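Long-range contacts in hexapeptide transferase family protein (Anaplasma phagocytophilum, PDB 3IXC), which binds magnesium ions and, as a trimeric left-handed beta-helix protein related to gamma-class carbonic anhydrases, probably acts as a transferase: residues T39-I49 / K56-R67; I126-S137 / S143-G154. One frame throughout, in Å; residues are numbered along the deposited sequence.

Interaction 1. Residues T39-I49 / K56-R67; sequences TAFIAGNARII and KNASIWYGTVLR
Phe41 drives the edge of its ring, CE2 leading, against the face of the six-membered ring of Trp61. In this T-shaped pair the centroids are 4.9 Å apart and the planes stand at 57°. The phenylalanine reaches the indole because CG lies anti to the backbone N (chi1 169°), which carries the ring along the sheet toward the neighbouring coil; Ser59 CB sits at its rim. Two residues on, Ala43 places its methyl over the Tyr62 ring, CB 3.9 Å from the ring centroid in a CH-pi contact. Asn45 comes to the edge of that same ring, its amide plane steeply inclined to it. With CG held between backbone N and carbonyl carbon (chi1 77°), OD1 accepts a hydrogen bond from Gly63 N at 2.9 Å, the donor standing well above the amide plane rather than on a lone pair. Side chain thus joins turn to turn, and a water lies 2.7 Å from Asn45 O and 3.0 Å from Thr64 O. On the sheet face opposite Phe41 and Ser59, Ile42 and Ile60 lie side by side with matching torsions, CD1 of Ile42 3.6 Å from CG1 of Ile60. At the outer end Thr39 OG1, also bonded to Asp37, accepts a hydrogen bond from Asn57 N, 2.9 Å away. Arg67 turns away to Asp83 of the second subunit, while Trp61 meets Arg67 of the third in a cation-pi contact. In-register parallel strand pairs, 41-42/59-60 and 47-49/65-67, on either side of a turn, with Ile42 over Ile60 as an isoleucine ladder step, mark successive coils of the left-handed beta-helix built from hexapeptide repeats.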
loop_
_atom_site.group_PDB
_atom_site.type_symbol
_atom_site.label_atom_id
_atom_site.label_comp_id
_atom_site.label_asym_id
_atom_site.label_seq_id
_atom_site.Cartn_x
_atom_site.Cartn_y
_atom_site.Cartn_z
ATOM N N THR A 39 26.343 6.261 -0.422
ATOM C CA THR A 39 26.221 5.419 0.771
ATOM C C THR A 39 24.772 5.068 1.086
ATOM O O THR A 39 24.502 4.301 2.015
ATOM C CB THR A 39 26.862 6.069 2.021
ATOM O OG1 THR A 39 26.142 7.259 2.367
ATOM C CG2 THR A 39 28.334 6.403 1.774
ATOM N N ALA A 40 23.838 5.632 0.322
ATOM C CA ALA A 40 22.426 5.307 0.513
ATOM C C ALA A 40 22.112 3.938 -0.079
ATOM O O ALA A 40 22.660 3.564 -1.125
ATOM C CB ALA A 40 21.525 6.380 -0.101
ATOM N N PHE A 41 21.257 3.182 0.607
ATOM C CA PHE A 41 20.724 1.945 0.059
ATOM C C PHE A 41 19.432 2.232 -0.687
ATOM O O PHE A 41 18.506 2.826 -0.130
ATOM C CB PHE A 41 20.466 0.912 1.161
ATOM C CG PHE A 41 19.667 -0.281 0.694
ATOM C CD1 PHE A 41 20.216 -1.195 -0.199
ATOM C CD2 PHE A 41 18.365 -0.480 1.139
ATOM C CE1 PHE A 41 19.473 -2.304 -0.637
ATOM C CE2 PHE A 41 17.623 -1.577 0.716
ATOM C CZ PHE A 41 18.170 -2.492 -0.166
ATOM N N ILE A 42 19.380 1.821 -1.954
ATOM C CA ILE A 42 18.155 1.922 -2.742
ATOM C C ILE A 42 17.773 0.536 -3.233
ATOM O O ILE A 42 18.511 -0.083 -4.016
ATOM C CB ILE A 42 18.322 2.848 -3.975
ATOM C CG1 ILE A 42 19.035 4.164 -3.601
ATOM C CG2 ILE A 42 16.979 3.069 -4.654
ATOM C CD1 ILE A 42 18.259 5.073 -2.658
ATOM N N ALA A 43 16.622 0.039 -2.776
ATOM C CA ALA A 43 16.149 -1.264 -3.216
ATOM C C ALA A 43 15.981 -1.258 -4.730
ATOM O O ALA A 43 15.559 -0.256 -5.313
ATOM C CB ALA A 43 14.831 -1.612 -2.539
ATOM N N GLY A 44 16.313 -2.386 -5.357
ATOM C CA GLY A 44 16.318 -2.487 -6.811
ATOM C C GLY A 44 14.987 -2.248 -7.497
ATOM O O GLY A 44 14.947 -1.947 -8.699
ATOM N N ASN A 45 13.889 -2.397 -6.758
ATOM C CA ASN A 45 12.569 -2.154 -7.331
ATOM C C ASN A 45 11.905 -0.879 -6.793
ATOM O O ASN A 45 10.710 -0.658 -7.001
ATOM C CB ASN A 45 11.660 -3.379 -7.168
ATOM C CG ASN A 45 11.110 -3.518 -5.759
ATOM O OD1 ASN A 45 11.666 -2.971 -4.811
ATOM N ND2 ASN A 45 10.007 -4.242 -5.622
ATOM N N ALA A 46 12.685 -0.054 -6.096
ATOM C CA ALA A 46 12.230 1.288 -5.735
ATOM C C ALA A 46 12.185 2.138 -7.002
ATOM O O ALA A 46 12.829 1.817 -7.997
ATOM C CB ALA A 46 13.166 1.929 -4.699
ATOM N N ARG A 47 11.400 3.211 -6.965
ATOM C CA ARG A 47 11.328 4.147 -8.091
ATOM C C ARG A 47 11.461 5.547 -7.535
ATOM O O ARG A 47 10.690 5.964 -6.666
ATOM C CB ARG A 47 10.032 3.963 -8.899
ATOM C CG ARG A 47 9.968 2.648 -9.700
ATOM C CD ARG A 47 10.988 2.611 -10.844
ATOM N NE ARG A 47 10.947 1.367 -11.624
ATOM C CZ ARG A 47 11.662 0.274 -11.362
ATOM N NH1 ARG A 47 12.482 0.221 -10.319
ATOM N NH2 ARG A 47 11.549 -0.788 -12.158
ATOM N N ILE A 48 12.485 6.244 -8.018
ATOM C CA ILE A 48 12.802 7.587 -7.557
ATOM C C ILE A 48 12.819 8.478 -8.791
ATOM O O ILE A 48 13.642 8.301 -9.686
ATOM C CB ILE A 48 14.152 7.626 -6.811
ATOM C CG1 ILE A 48 14.159 6.620 -5.658
ATOM C CG2 ILE A 48 14.437 9.019 -6.267
ATOM C CD1 ILE A 48 15.473 6.548 -4.918
ATOM N N ILE A 49 11.878 9.416 -8.835
ATOM C CA ILE A 49 11.618 10.176 -10.057
ATOM C C ILE A 49 11.851 11.661 -9.872
ATOM O O ILE A 49 11.334 12.269 -8.934
ATOM C CB ILE A 49 10.146 9.954 -10.556
ATOM C CG1 ILE A 49 9.824 8.460 -10.735
ATOM C CG2 ILE A 49 9.883 10.735 -11.850
ATOM C CD1 ILE A 49 8.985 7.862 -9.617
ATOM N N LYS A 56 23.264 10.825 2.833
ATOM C CA LYS A 56 24.180 9.809 3.338
ATOM C C LYS A 56 23.468 8.788 4.228
ATOM O O LYS A 56 22.717 9.163 5.124
ATOM C CB LYS A 56 25.302 10.512 4.120
ATOM C CG LYS A 56 26.142 9.639 5.010
ATOM C CD LYS A 56 27.231 10.490 5.674
ATOM C CE LYS A 56 28.066 9.671 6.649
ATOM N NZ LYS A 56 29.176 10.501 7.223
ATOM N N ASN A 57 23.712 7.502 3.973
ATOM C CA ASN A 57 23.219 6.411 4.826
ATOM C C ASN A 57 21.704 6.262 4.895
ATOM O O ASN A 57 21.207 5.540 5.752
ATOM C CB ASN A 57 23.778 6.511 6.258
ATOM C CG ASN A 57 25.289 6.338 6.316
ATOM O OD1 ASN A 57 25.898 5.665 5.467
ATOM N ND2 ASN A 57 25.905 6.929 7.336
ATOM N N ALA A 58 20.973 6.957 4.021
ATOM C CA ALA A 58 19.531 6.734 3.923
ATOM C C ALA A 58 19.256 5.351 3.344
ATOM O O ALA A 58 20.133 4.735 2.738
ATOM C CB ALA A 58 18.867 7.814 3.075
ATOM N N SER A 59 18.037 4.860 3.539
ATOM C CA SER A 59 17.643 3.584 2.954
ATOM C C SER A 59 16.207 3.681 2.453
ATOM O O SER A 59 15.288 4.068 3.188
ATOM C CB SER A 59 17.852 2.403 3.921
ATOM O OG SER A 59 17.216 2.592 5.184
ATOM N N ILE A 60 16.049 3.366 1.177
ATOM C CA ILE A 60 14.766 3.463 0.478
ATOM C C ILE A 60 14.411 2.040 0.069
ATOM O O ILE A 60 15.135 1.413 -0.708
ATOM C CB ILE A 60 14.882 4.401 -0.753
ATOM C CG1 ILE A 60 15.518 5.754 -0.357
ATOM C CG2 ILE A 60 13.537 4.562 -1.446
ATOM C CD1 ILE A 60 14.714 6.582 0.675
ATOM N N TRP A 61 13.300 1.536 0.604
ATOM C CA TRP A 61 13.021 0.096 0.608
ATOM C C TRP A 61 12.167 -0.394 -0.568
ATOM O O TRP A 61 11.863 0.366 -1.497
ATOM C CB TRP A 61 12.491 -0.319 1.999
ATOM C CG TRP A 61 13.606 -0.147 3.000
ATOM C CD1 TRP A 61 13.951 1.005 3.678
ATOM C CD2 TRP A 61 14.592 -1.124 3.348
ATOM N NE1 TRP A 61 15.083 0.783 4.441
ATOM C CE2 TRP A 61 15.491 -0.513 4.261
ATOM C CE3 TRP A 61 14.798 -2.462 2.987
ATOM C CZ2 TRP A 61 16.578 -1.200 4.821
ATOM C CZ3 TRP A 61 15.877 -3.150 3.551
ATOM C CH2 TRP A 61 16.755 -2.510 4.461
ATOM N N TYR A 62 11.857 -1.688 -0.561
ATOM C CA TYR A 62 11.243 -2.336 -1.715
ATOM C C TYR A 62 9.892 -1.734 -2.043
ATOM O O TYR A 62 9.081 -1.507 -1.153
ATOM C CB TYR A 62 11.106 -3.826 -1.442
ATOM C CG TYR A 62 12.445 -4.510 -1.339
ATOM C CD1 TYR A 62 13.122 -4.922 -2.495
ATOM C CD2 TYR A 62 13.042 -4.742 -0.096
ATOM C CE1 TYR A 62 14.369 -5.543 -2.412
ATOM C CE2 TYR A 62 14.294 -5.368 -0.006
ATOM C CZ TYR A 62 14.941 -5.760 -1.170
ATOM O OH TYR A 62 16.172 -6.375 -1.098
ATOM N N GLY A 63 9.679 -1.453 -3.326
ATOM C CA GLY A 63 8.392 -0.955 -3.799
ATOM C C GLY A 63 8.054 0.477 -3.411
ATOM O O GLY A 63 6.936 0.936 -3.653
ATOM N N THR A 64 9.008 1.185 -2.813
ATOM C CA THR A 64 8.794 2.581 -2.465
ATOM C C THR A 64 8.866 3.455 -3.724
ATOM O O THR A 64 9.649 3.187 -4.644
ATOM C CB THR A 64 9.751 3.022 -1.322
ATOM O OG1 THR A 64 9.332 2.375 -0.112
ATOM C CG2 THR A 64 9.730 4.535 -1.107
ATOM N N VAL A 65 8.012 4.470 -3.762
ATOM C CA VAL A 65 7.941 5.381 -4.899
ATOM C C VAL A 65 8.123 6.793 -4.362
ATOM O O VAL A 65 7.301 7.272 -3.576
ATOM C CB VAL A 65 6.579 5.272 -5.637
ATOM C CG1 VAL A 65 6.533 6.262 -6.812
ATOM C CG2 VAL A 65 6.337 3.845 -6.132
ATOM N N LEU A 66 9.216 7.446 -4.756
ATOM C CA LEU A 66 9.424 8.854 -4.414
ATOM C C LEU A 66 9.280 9.641 -5.703
ATOM O O LEU A 66 10.212 9.712 -6.508
ATOM C CB LEU A 66 10.813 9.091 -3.799
ATOM C CG LEU A 66 11.251 8.212 -2.621
ATOM C CD1 LEU A 66 12.584 8.715 -2.079
ATOM C CD2 LEU A 66 10.253 8.147 -1.499
ATOM N N ARG A 67 8.100 10.225 -5.896
ATOM C CA ARG A 67 7.769 10.840 -7.187
ATOM C C ARG A 67 7.882 12.357 -7.113
ATOM O O ARG A 67 6.943 13.059 -6.704
ATOM C CB ARG A 67 6.396 10.359 -7.677
ATOM C CG ARG A 67 6.051 10.861 -9.093
ATOM C CD ARG A 67 5.154 9.888 -9.867
ATOM N NE ARG A 67 3.842 9.643 -9.263
ATOM C CZ ARG A 67 2.781 10.435 -9.414
ATOM N NH1 ARG A 67 1.624 10.106 -8.853
ATOM N NH2 ARG A 67 2.864 11.557 -10.125
HETATM O O HOH W 1 8.699 1.130 -6.642
#

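Interaction 2. Residues I126-S137 / S143-G154; sequences IVMDRAVMEEGS and SLLTRGKIVKSG
The guanidinium of Arg147 carries Asp129 OD2 over one face, with a water in its plane at the edge, accepting from Arg147 NE and also from Asp129 N. Although carboxylate and guanidinium planes are only 23° apart, Asp129 OD2 lies well out of the guanidinium plane, 3.5 Å from Arg147 NH2. The salt bridge therefore rests on charge alone, with no N-H aimed at it. Arg147 gets there by running extended from CG to NE alongside Asp129. The guanidinium of Arg130 is turned 79° to that of Arg147 and approaches the aliphatic Arg147 CB obliquely. At the next corner the carboxylate of Glu134 takes part: OE1 receives Ser153 N at 3.1 Å on its anti side, 25° out of the carboxylate plane. Ser153 OG in turn donates to Glu135 O at 2.7 Å, on a lone pair of that carbonyl, so side chains tie this corner together. Between the corners the packing is apolar. Leu145, with CG anti to the backbone N, sends CD2 toward Ala131 CB at 3.8 Å and on to Val127 and Met133, and also touches Trp157. On the other face, Ile150 CD1 lies 3.7 Å from Val132 CB, side by side. Asp129 also packs on His111, a magnesium ligand, which places this corner close to the metal site. Parallel strands 126-127/144-145 and 132-133/150-151, linked through type II turns, form adjoining rungs near the C-terminal end of a left-handed beta-helix.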
loop_
_atom_site.group_PDB
_atom_site.type_symbol
_atom_site.label_atom_id
_atom_site.label_comp_id
_atom_site.label_asym_id
_atom_site.label_seq_id
_atom_site.Cartn_x
_atom_site.Cartn_y
_atom_site.Cartn_z
ATOM N N ILE A 126 -0.821 8.140 6.820
ATOM C CA ILE A 126 -0.973 9.090 5.725
ATOM C C ILE A 126 -0.692 10.461 6.310
ATOM O O ILE A 126 -1.267 10.820 7.340
ATOM C CB ILE A 126 -2.402 9.056 5.138
ATOM C CG1 ILE A 126 -2.744 7.655 4.608
ATOM C CG2 ILE A 126 -2.565 10.126 4.043
ATOM C CD1 ILE A 126 -4.206 7.502 4.157
ATOM N N VAL A 127 0.215 11.207 5.681
ATOM C CA VAL A 127 0.539 12.572 6.122
ATOM C C VAL A 127 0.194 13.496 4.962
ATOM O O VAL A 127 0.766 13.376 3.868
ATOM C CB VAL A 127 2.027 12.715 6.526
ATOM C CG1 VAL A 127 2.310 14.125 7.042
ATOM C CG2 VAL A 127 2.378 11.689 7.612
ATOM N N MET A 128 -0.732 14.424 5.210
ATOM C CA MET A 128 -1.327 15.256 4.156
ATOM C C MET A 128 -0.547 16.548 3.913
ATOM O O MET A 128 0.330 16.917 4.705
ATOM C CB MET A 128 -2.792 15.588 4.488
ATOM C CG MET A 128 -3.707 14.376 4.696
ATOM S SD MET A 128 -4.221 13.522 3.196
ATOM C CE MET A 128 -5.273 14.753 2.435
ATOM N N ASP A 129 -0.895 17.230 2.818
ATOM C CA ASP A 129 -0.271 18.492 2.414
ATOM C C ASP A 129 -0.169 19.476 3.572
ATOM O O ASP A 129 -1.131 19.686 4.311
ATOM C CB ASP A 129 -1.059 19.140 1.259
ATOM C CG ASP A 129 -0.695 18.574 -0.119
ATOM O OD1 ASP A 129 0.239 17.753 -0.233
ATOM O OD2 ASP A 129 -1.343 18.975 -1.108
ATOM N N ARG A 130 1.010 20.070 3.725
ATOM C CA ARG A 130 1.251 21.138 4.701
ATOM C C ARG A 130 1.329 20.658 6.157
ATOM O O ARG A 130 1.602 21.458 7.048
ATOM C CB ARG A 130 0.237 22.296 4.562
ATOM C CG ARG A 130 0.289 23.030 3.227
ATOM C CD ARG A 130 -0.694 24.205 3.175
ATOM N NE ARG A 130 -2.076 23.766 2.977
ATOM C CZ ARG A 130 -2.995 23.683 3.938
ATOM N NH1 ARG A 130 -2.698 24.015 5.190
ATOM N NH2 ARG A 130 -4.223 23.276 3.639
ATOM N N ALA A 131 1.109 19.366 6.410
ATOM C CA ALA A 131 1.326 18.849 7.761
ATOM C C ALA A 131 2.808 18.944 8.129
ATOM O O ALA A 131 3.681 18.892 7.262
ATOM C CB ALA A 131 0.812 17.413 7.903
ATOM N N VAL A 132 3.080 19.115 9.416
ATOM C CA VAL A 132 4.450 19.230 9.912
ATOM C C VAL A 132 4.605 18.316 11.109
ATOM O O VAL A 132 3.765 18.319 12.009
ATOM C CB VAL A 132 4.787 20.685 10.347
ATOM C CG1 VAL A 132 6.177 20.756 11.002
ATOM C CG2 VAL A 132 4.700 21.642 9.159
ATOM N N MET A 133 5.672 17.523 11.113
ATOM C CA MET A 133 6.114 16.871 12.335
ATOM C C MET A 133 7.400 17.556 12.779
ATOM O O MET A 133 8.379 17.616 12.027
ATOM C CB MET A 133 6.329 15.369 12.125
ATOM C CG MET A 133 5.023 14.624 11.882
ATOM S SD MET A 133 5.241 12.848 11.723
ATOM C CE MET A 133 5.713 12.417 13.403
ATOM N N GLU A 134 7.384 18.117 13.985
ATOM C CA GLU A 134 8.587 18.735 14.522
ATOM C C GLU A 134 9.623 17.664 14.852
ATOM O O GLU A 134 9.314 16.470 14.883
ATOM C CB GLU A 134 8.255 19.576 15.755
ATOM C CG GLU A 134 7.348 20.769 15.426
ATOM C CD GLU A 134 7.172 21.711 16.594
ATOM O OE1 GLU A 134 7.499 21.332 17.746
ATOM O OE2 GLU A 134 6.701 22.848 16.355
ATOM N N GLU A 135 10.863 18.095 15.074
ATOM C CA GLU A 135 11.935 17.181 15.450
ATOM C C GLU A 135 11.483 16.283 16.606
ATOM O O GLU A 135 10.868 16.756 17.560
ATOM C CB GLU A 135 13.182 17.993 15.837
ATOM C CG GLU A 135 14.318 17.203 16.488
ATOM C CD GLU A 135 14.089 16.899 17.967
ATOM O OE1 GLU A 135 13.577 17.777 18.706
ATOM O OE2 GLU A 135 14.437 15.777 18.392
ATOM N N GLY A 136 11.776 14.988 16.516
ATOM C CA GLY A 136 11.559 14.091 17.653
ATOM C C GLY A 136 10.110 13.929 18.080
ATOM O O GLY A 136 9.807 13.886 19.276
ATOM N N SER A 137 9.226 13.832 17.092
ATOM C CA SER A 137 7.797 13.599 17.306
ATOM C C SER A 137 7.393 12.281 16.647
ATOM O O SER A 137 8.146 11.729 15.842
ATOM C CB SER A 137 6.968 14.761 16.743
ATOM O OG SER A 137 7.141 14.885 15.336
ATOM N N SER A 143 -2.149 6.102 11.346
ATOM C CA SER A 143 -2.674 7.453 11.553
ATOM C C SER A 143 -2.954 8.174 10.243
ATOM O O SER A 143 -2.376 7.843 9.208
ATOM C CB SER A 143 -1.691 8.302 12.345
ATOM O OG SER A 143 -1.449 7.763 13.632
ATOM N N LEU A 144 -3.846 9.160 10.318
ATOM C CA LEU A 144 -4.137 10.051 9.198
ATOM C C LEU A 144 -3.934 11.483 9.678
ATOM O O LEU A 144 -4.819 12.053 10.334
ATOM C CB LEU A 144 -5.575 9.839 8.704
ATOM C CG LEU A 144 -6.160 10.843 7.699
ATOM C CD1 LEU A 144 -5.325 10.891 6.434
ATOM C CD2 LEU A 144 -7.611 10.521 7.373
ATOM N N LEU A 145 -2.765 12.049 9.382
ATOM C CA LEU A 145 -2.441 13.410 9.816
ATOM C C LEU A 145 -2.902 14.383 8.743
ATOM O O LEU A 145 -2.351 14.408 7.638
ATOM C CB LEU A 145 -0.935 13.557 10.083
ATOM C CG LEU A 145 -0.483 14.896 10.693
ATOM C CD1 LEU A 145 -1.126 15.130 12.059
ATOM C CD2 LEU A 145 1.038 14.950 10.809
ATOM N N THR A 146 -3.923 15.172 9.069
ATOM C CA THR A 146 -4.633 15.964 8.057
ATOM C C THR A 146 -3.910 17.271 7.724
ATOM O O THR A 146 -2.925 17.627 8.384
ATOM C CB THR A 146 -6.102 16.207 8.465
ATOM O OG1 THR A 146 -6.146 16.880 9.730
ATOM C CG2 THR A 146 -6.840 14.873 8.582
ATOM N N ARG A 147 -4.403 17.973 6.700
ATOM C CA ARG A 147 -3.677 19.112 6.152
ATOM C C ARG A 147 -3.372 20.191 7.193
ATOM O O ARG A 147 -4.241 20.614 7.958
ATOM C CB ARG A 147 -4.391 19.693 4.924
ATOM C CG ARG A 147 -4.257 18.826 3.668
ATOM C CD ARG A 147 -4.807 19.541 2.438
ATOM N NE ARG A 147 -4.621 18.766 1.212
ATOM C CZ ARG A 147 -4.997 19.178 0.006
ATOM N NH1 ARG A 147 -5.584 20.358 -0.140
ATOM N NH2 ARG A 147 -4.791 18.412 -1.057
ATOM N N GLY A 148 -2.112 20.607 7.228
ATOM C CA GLY A 148 -1.677 21.718 8.071
ATOM C C GLY A 148 -1.486 21.456 9.554
ATOM O O GLY A 148 -1.107 22.364 10.290
ATOM N N LYS A 149 -1.749 20.230 9.999
ATOM C CA LYS A 149 -1.605 19.895 11.421
ATOM C C LYS A 149 -0.135 19.822 11.804
ATOM O O LYS A 149 0.695 19.405 10.994
ATOM C CB LYS A 149 -2.327 18.586 11.766
ATOM C CG LYS A 149 -3.855 18.665 11.672
ATOM C CD LYS A 149 -4.451 19.354 12.910
ATOM C CE LYS A 149 -5.973 19.467 12.827
ATOM N NZ LYS A 149 -6.439 20.696 12.118
ATOM N N ILE A 150 0.169 20.244 13.031
ATOM C CA ILE A 150 1.544 20.298 13.529
ATOM C C ILE A 150 1.714 19.390 14.748
ATOM O O ILE A 150 1.110 19.638 15.799
ATOM C CB ILE A 150 1.959 21.744 13.929
ATOM C CG1 ILE A 150 1.402 22.787 12.953
ATOM C CG2 ILE A 150 3.479 21.853 14.060
ATOM C CD1 ILE A 150 2.043 22.773 11.590
ATOM N N VAL A 151 2.530 18.348 14.601
ATOM C CA VAL A 151 2.875 17.460 15.717
ATOM C C VAL A 151 4.126 18.053 16.372
ATOM O O VAL A 151 5.170 18.168 15.734
ATOM C CB VAL A 151 3.149 16.009 15.248
ATOM C CG1 VAL A 151 3.412 15.087 16.441
ATOM C CG2 VAL A 151 1.975 15.468 14.398
ATOM N N LYS A 152 4.019 18.441 17.640
ATOM C CA LYS A 152 5.138 19.114 18.308
ATOM C C LYS A 152 6.144 18.108 18.853
ATOM O O LYS A 152 5.809 16.939 19.081
ATOM C CB LYS A 152 4.643 20.041 19.414
ATOM C CG LYS A 152 3.839 21.228 18.899
ATOM C CD LYS A 152 3.361 22.106 20.044
ATOM C CE LYS A 152 2.557 23.284 19.524
ATOM N NZ LYS A 152 1.961 24.090 20.626
ATOM N N SER A 153 7.377 18.569 19.053
ATOM C CA SER A 153 8.452 17.726 19.574
ATOM C C SER A 153 8.049 17.013 20.854
ATOM O O SER A 153 7.489 17.626 21.772
ATOM C CB SER A 153 9.711 18.559 19.821
ATOM O OG SER A 153 10.185 19.120 18.609
ATOM N N GLY A 154 8.334 15.713 20.899
ATOM C CA GLY A 154 8.042 14.895 22.062
ATOM C C GLY A 154 6.629 14.345 22.107
ATOM O O GLY A 154 6.331 13.498 22.945
HETATM O O HOH W 2 -2.775 16.155 0.623
#

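Overall arrangement
Interactions 1 and 2 repeat one construction, a coil laid in register on the next, at places on opposite sides of the chain's centre, with centres 23 Å apart and no touch between them. Both reach the parallel sheet containing strands 47-49, 65-68, 126-127 and 144-145, but each adds a different second sheet: interaction 1 the one with 41-42 and 59-60, interaction 2 the one with 132-133 and 150-151. Interaction 1 is largely buried, and its corner is aromatic, packed against the C-terminal helix and, at Trp61 and Tyr62, one neighbouring subunit. Interaction 2 is only partly buried; its corners rely on charged side chains and a serine, with aliphatic packing both inside the coil and on its outer side.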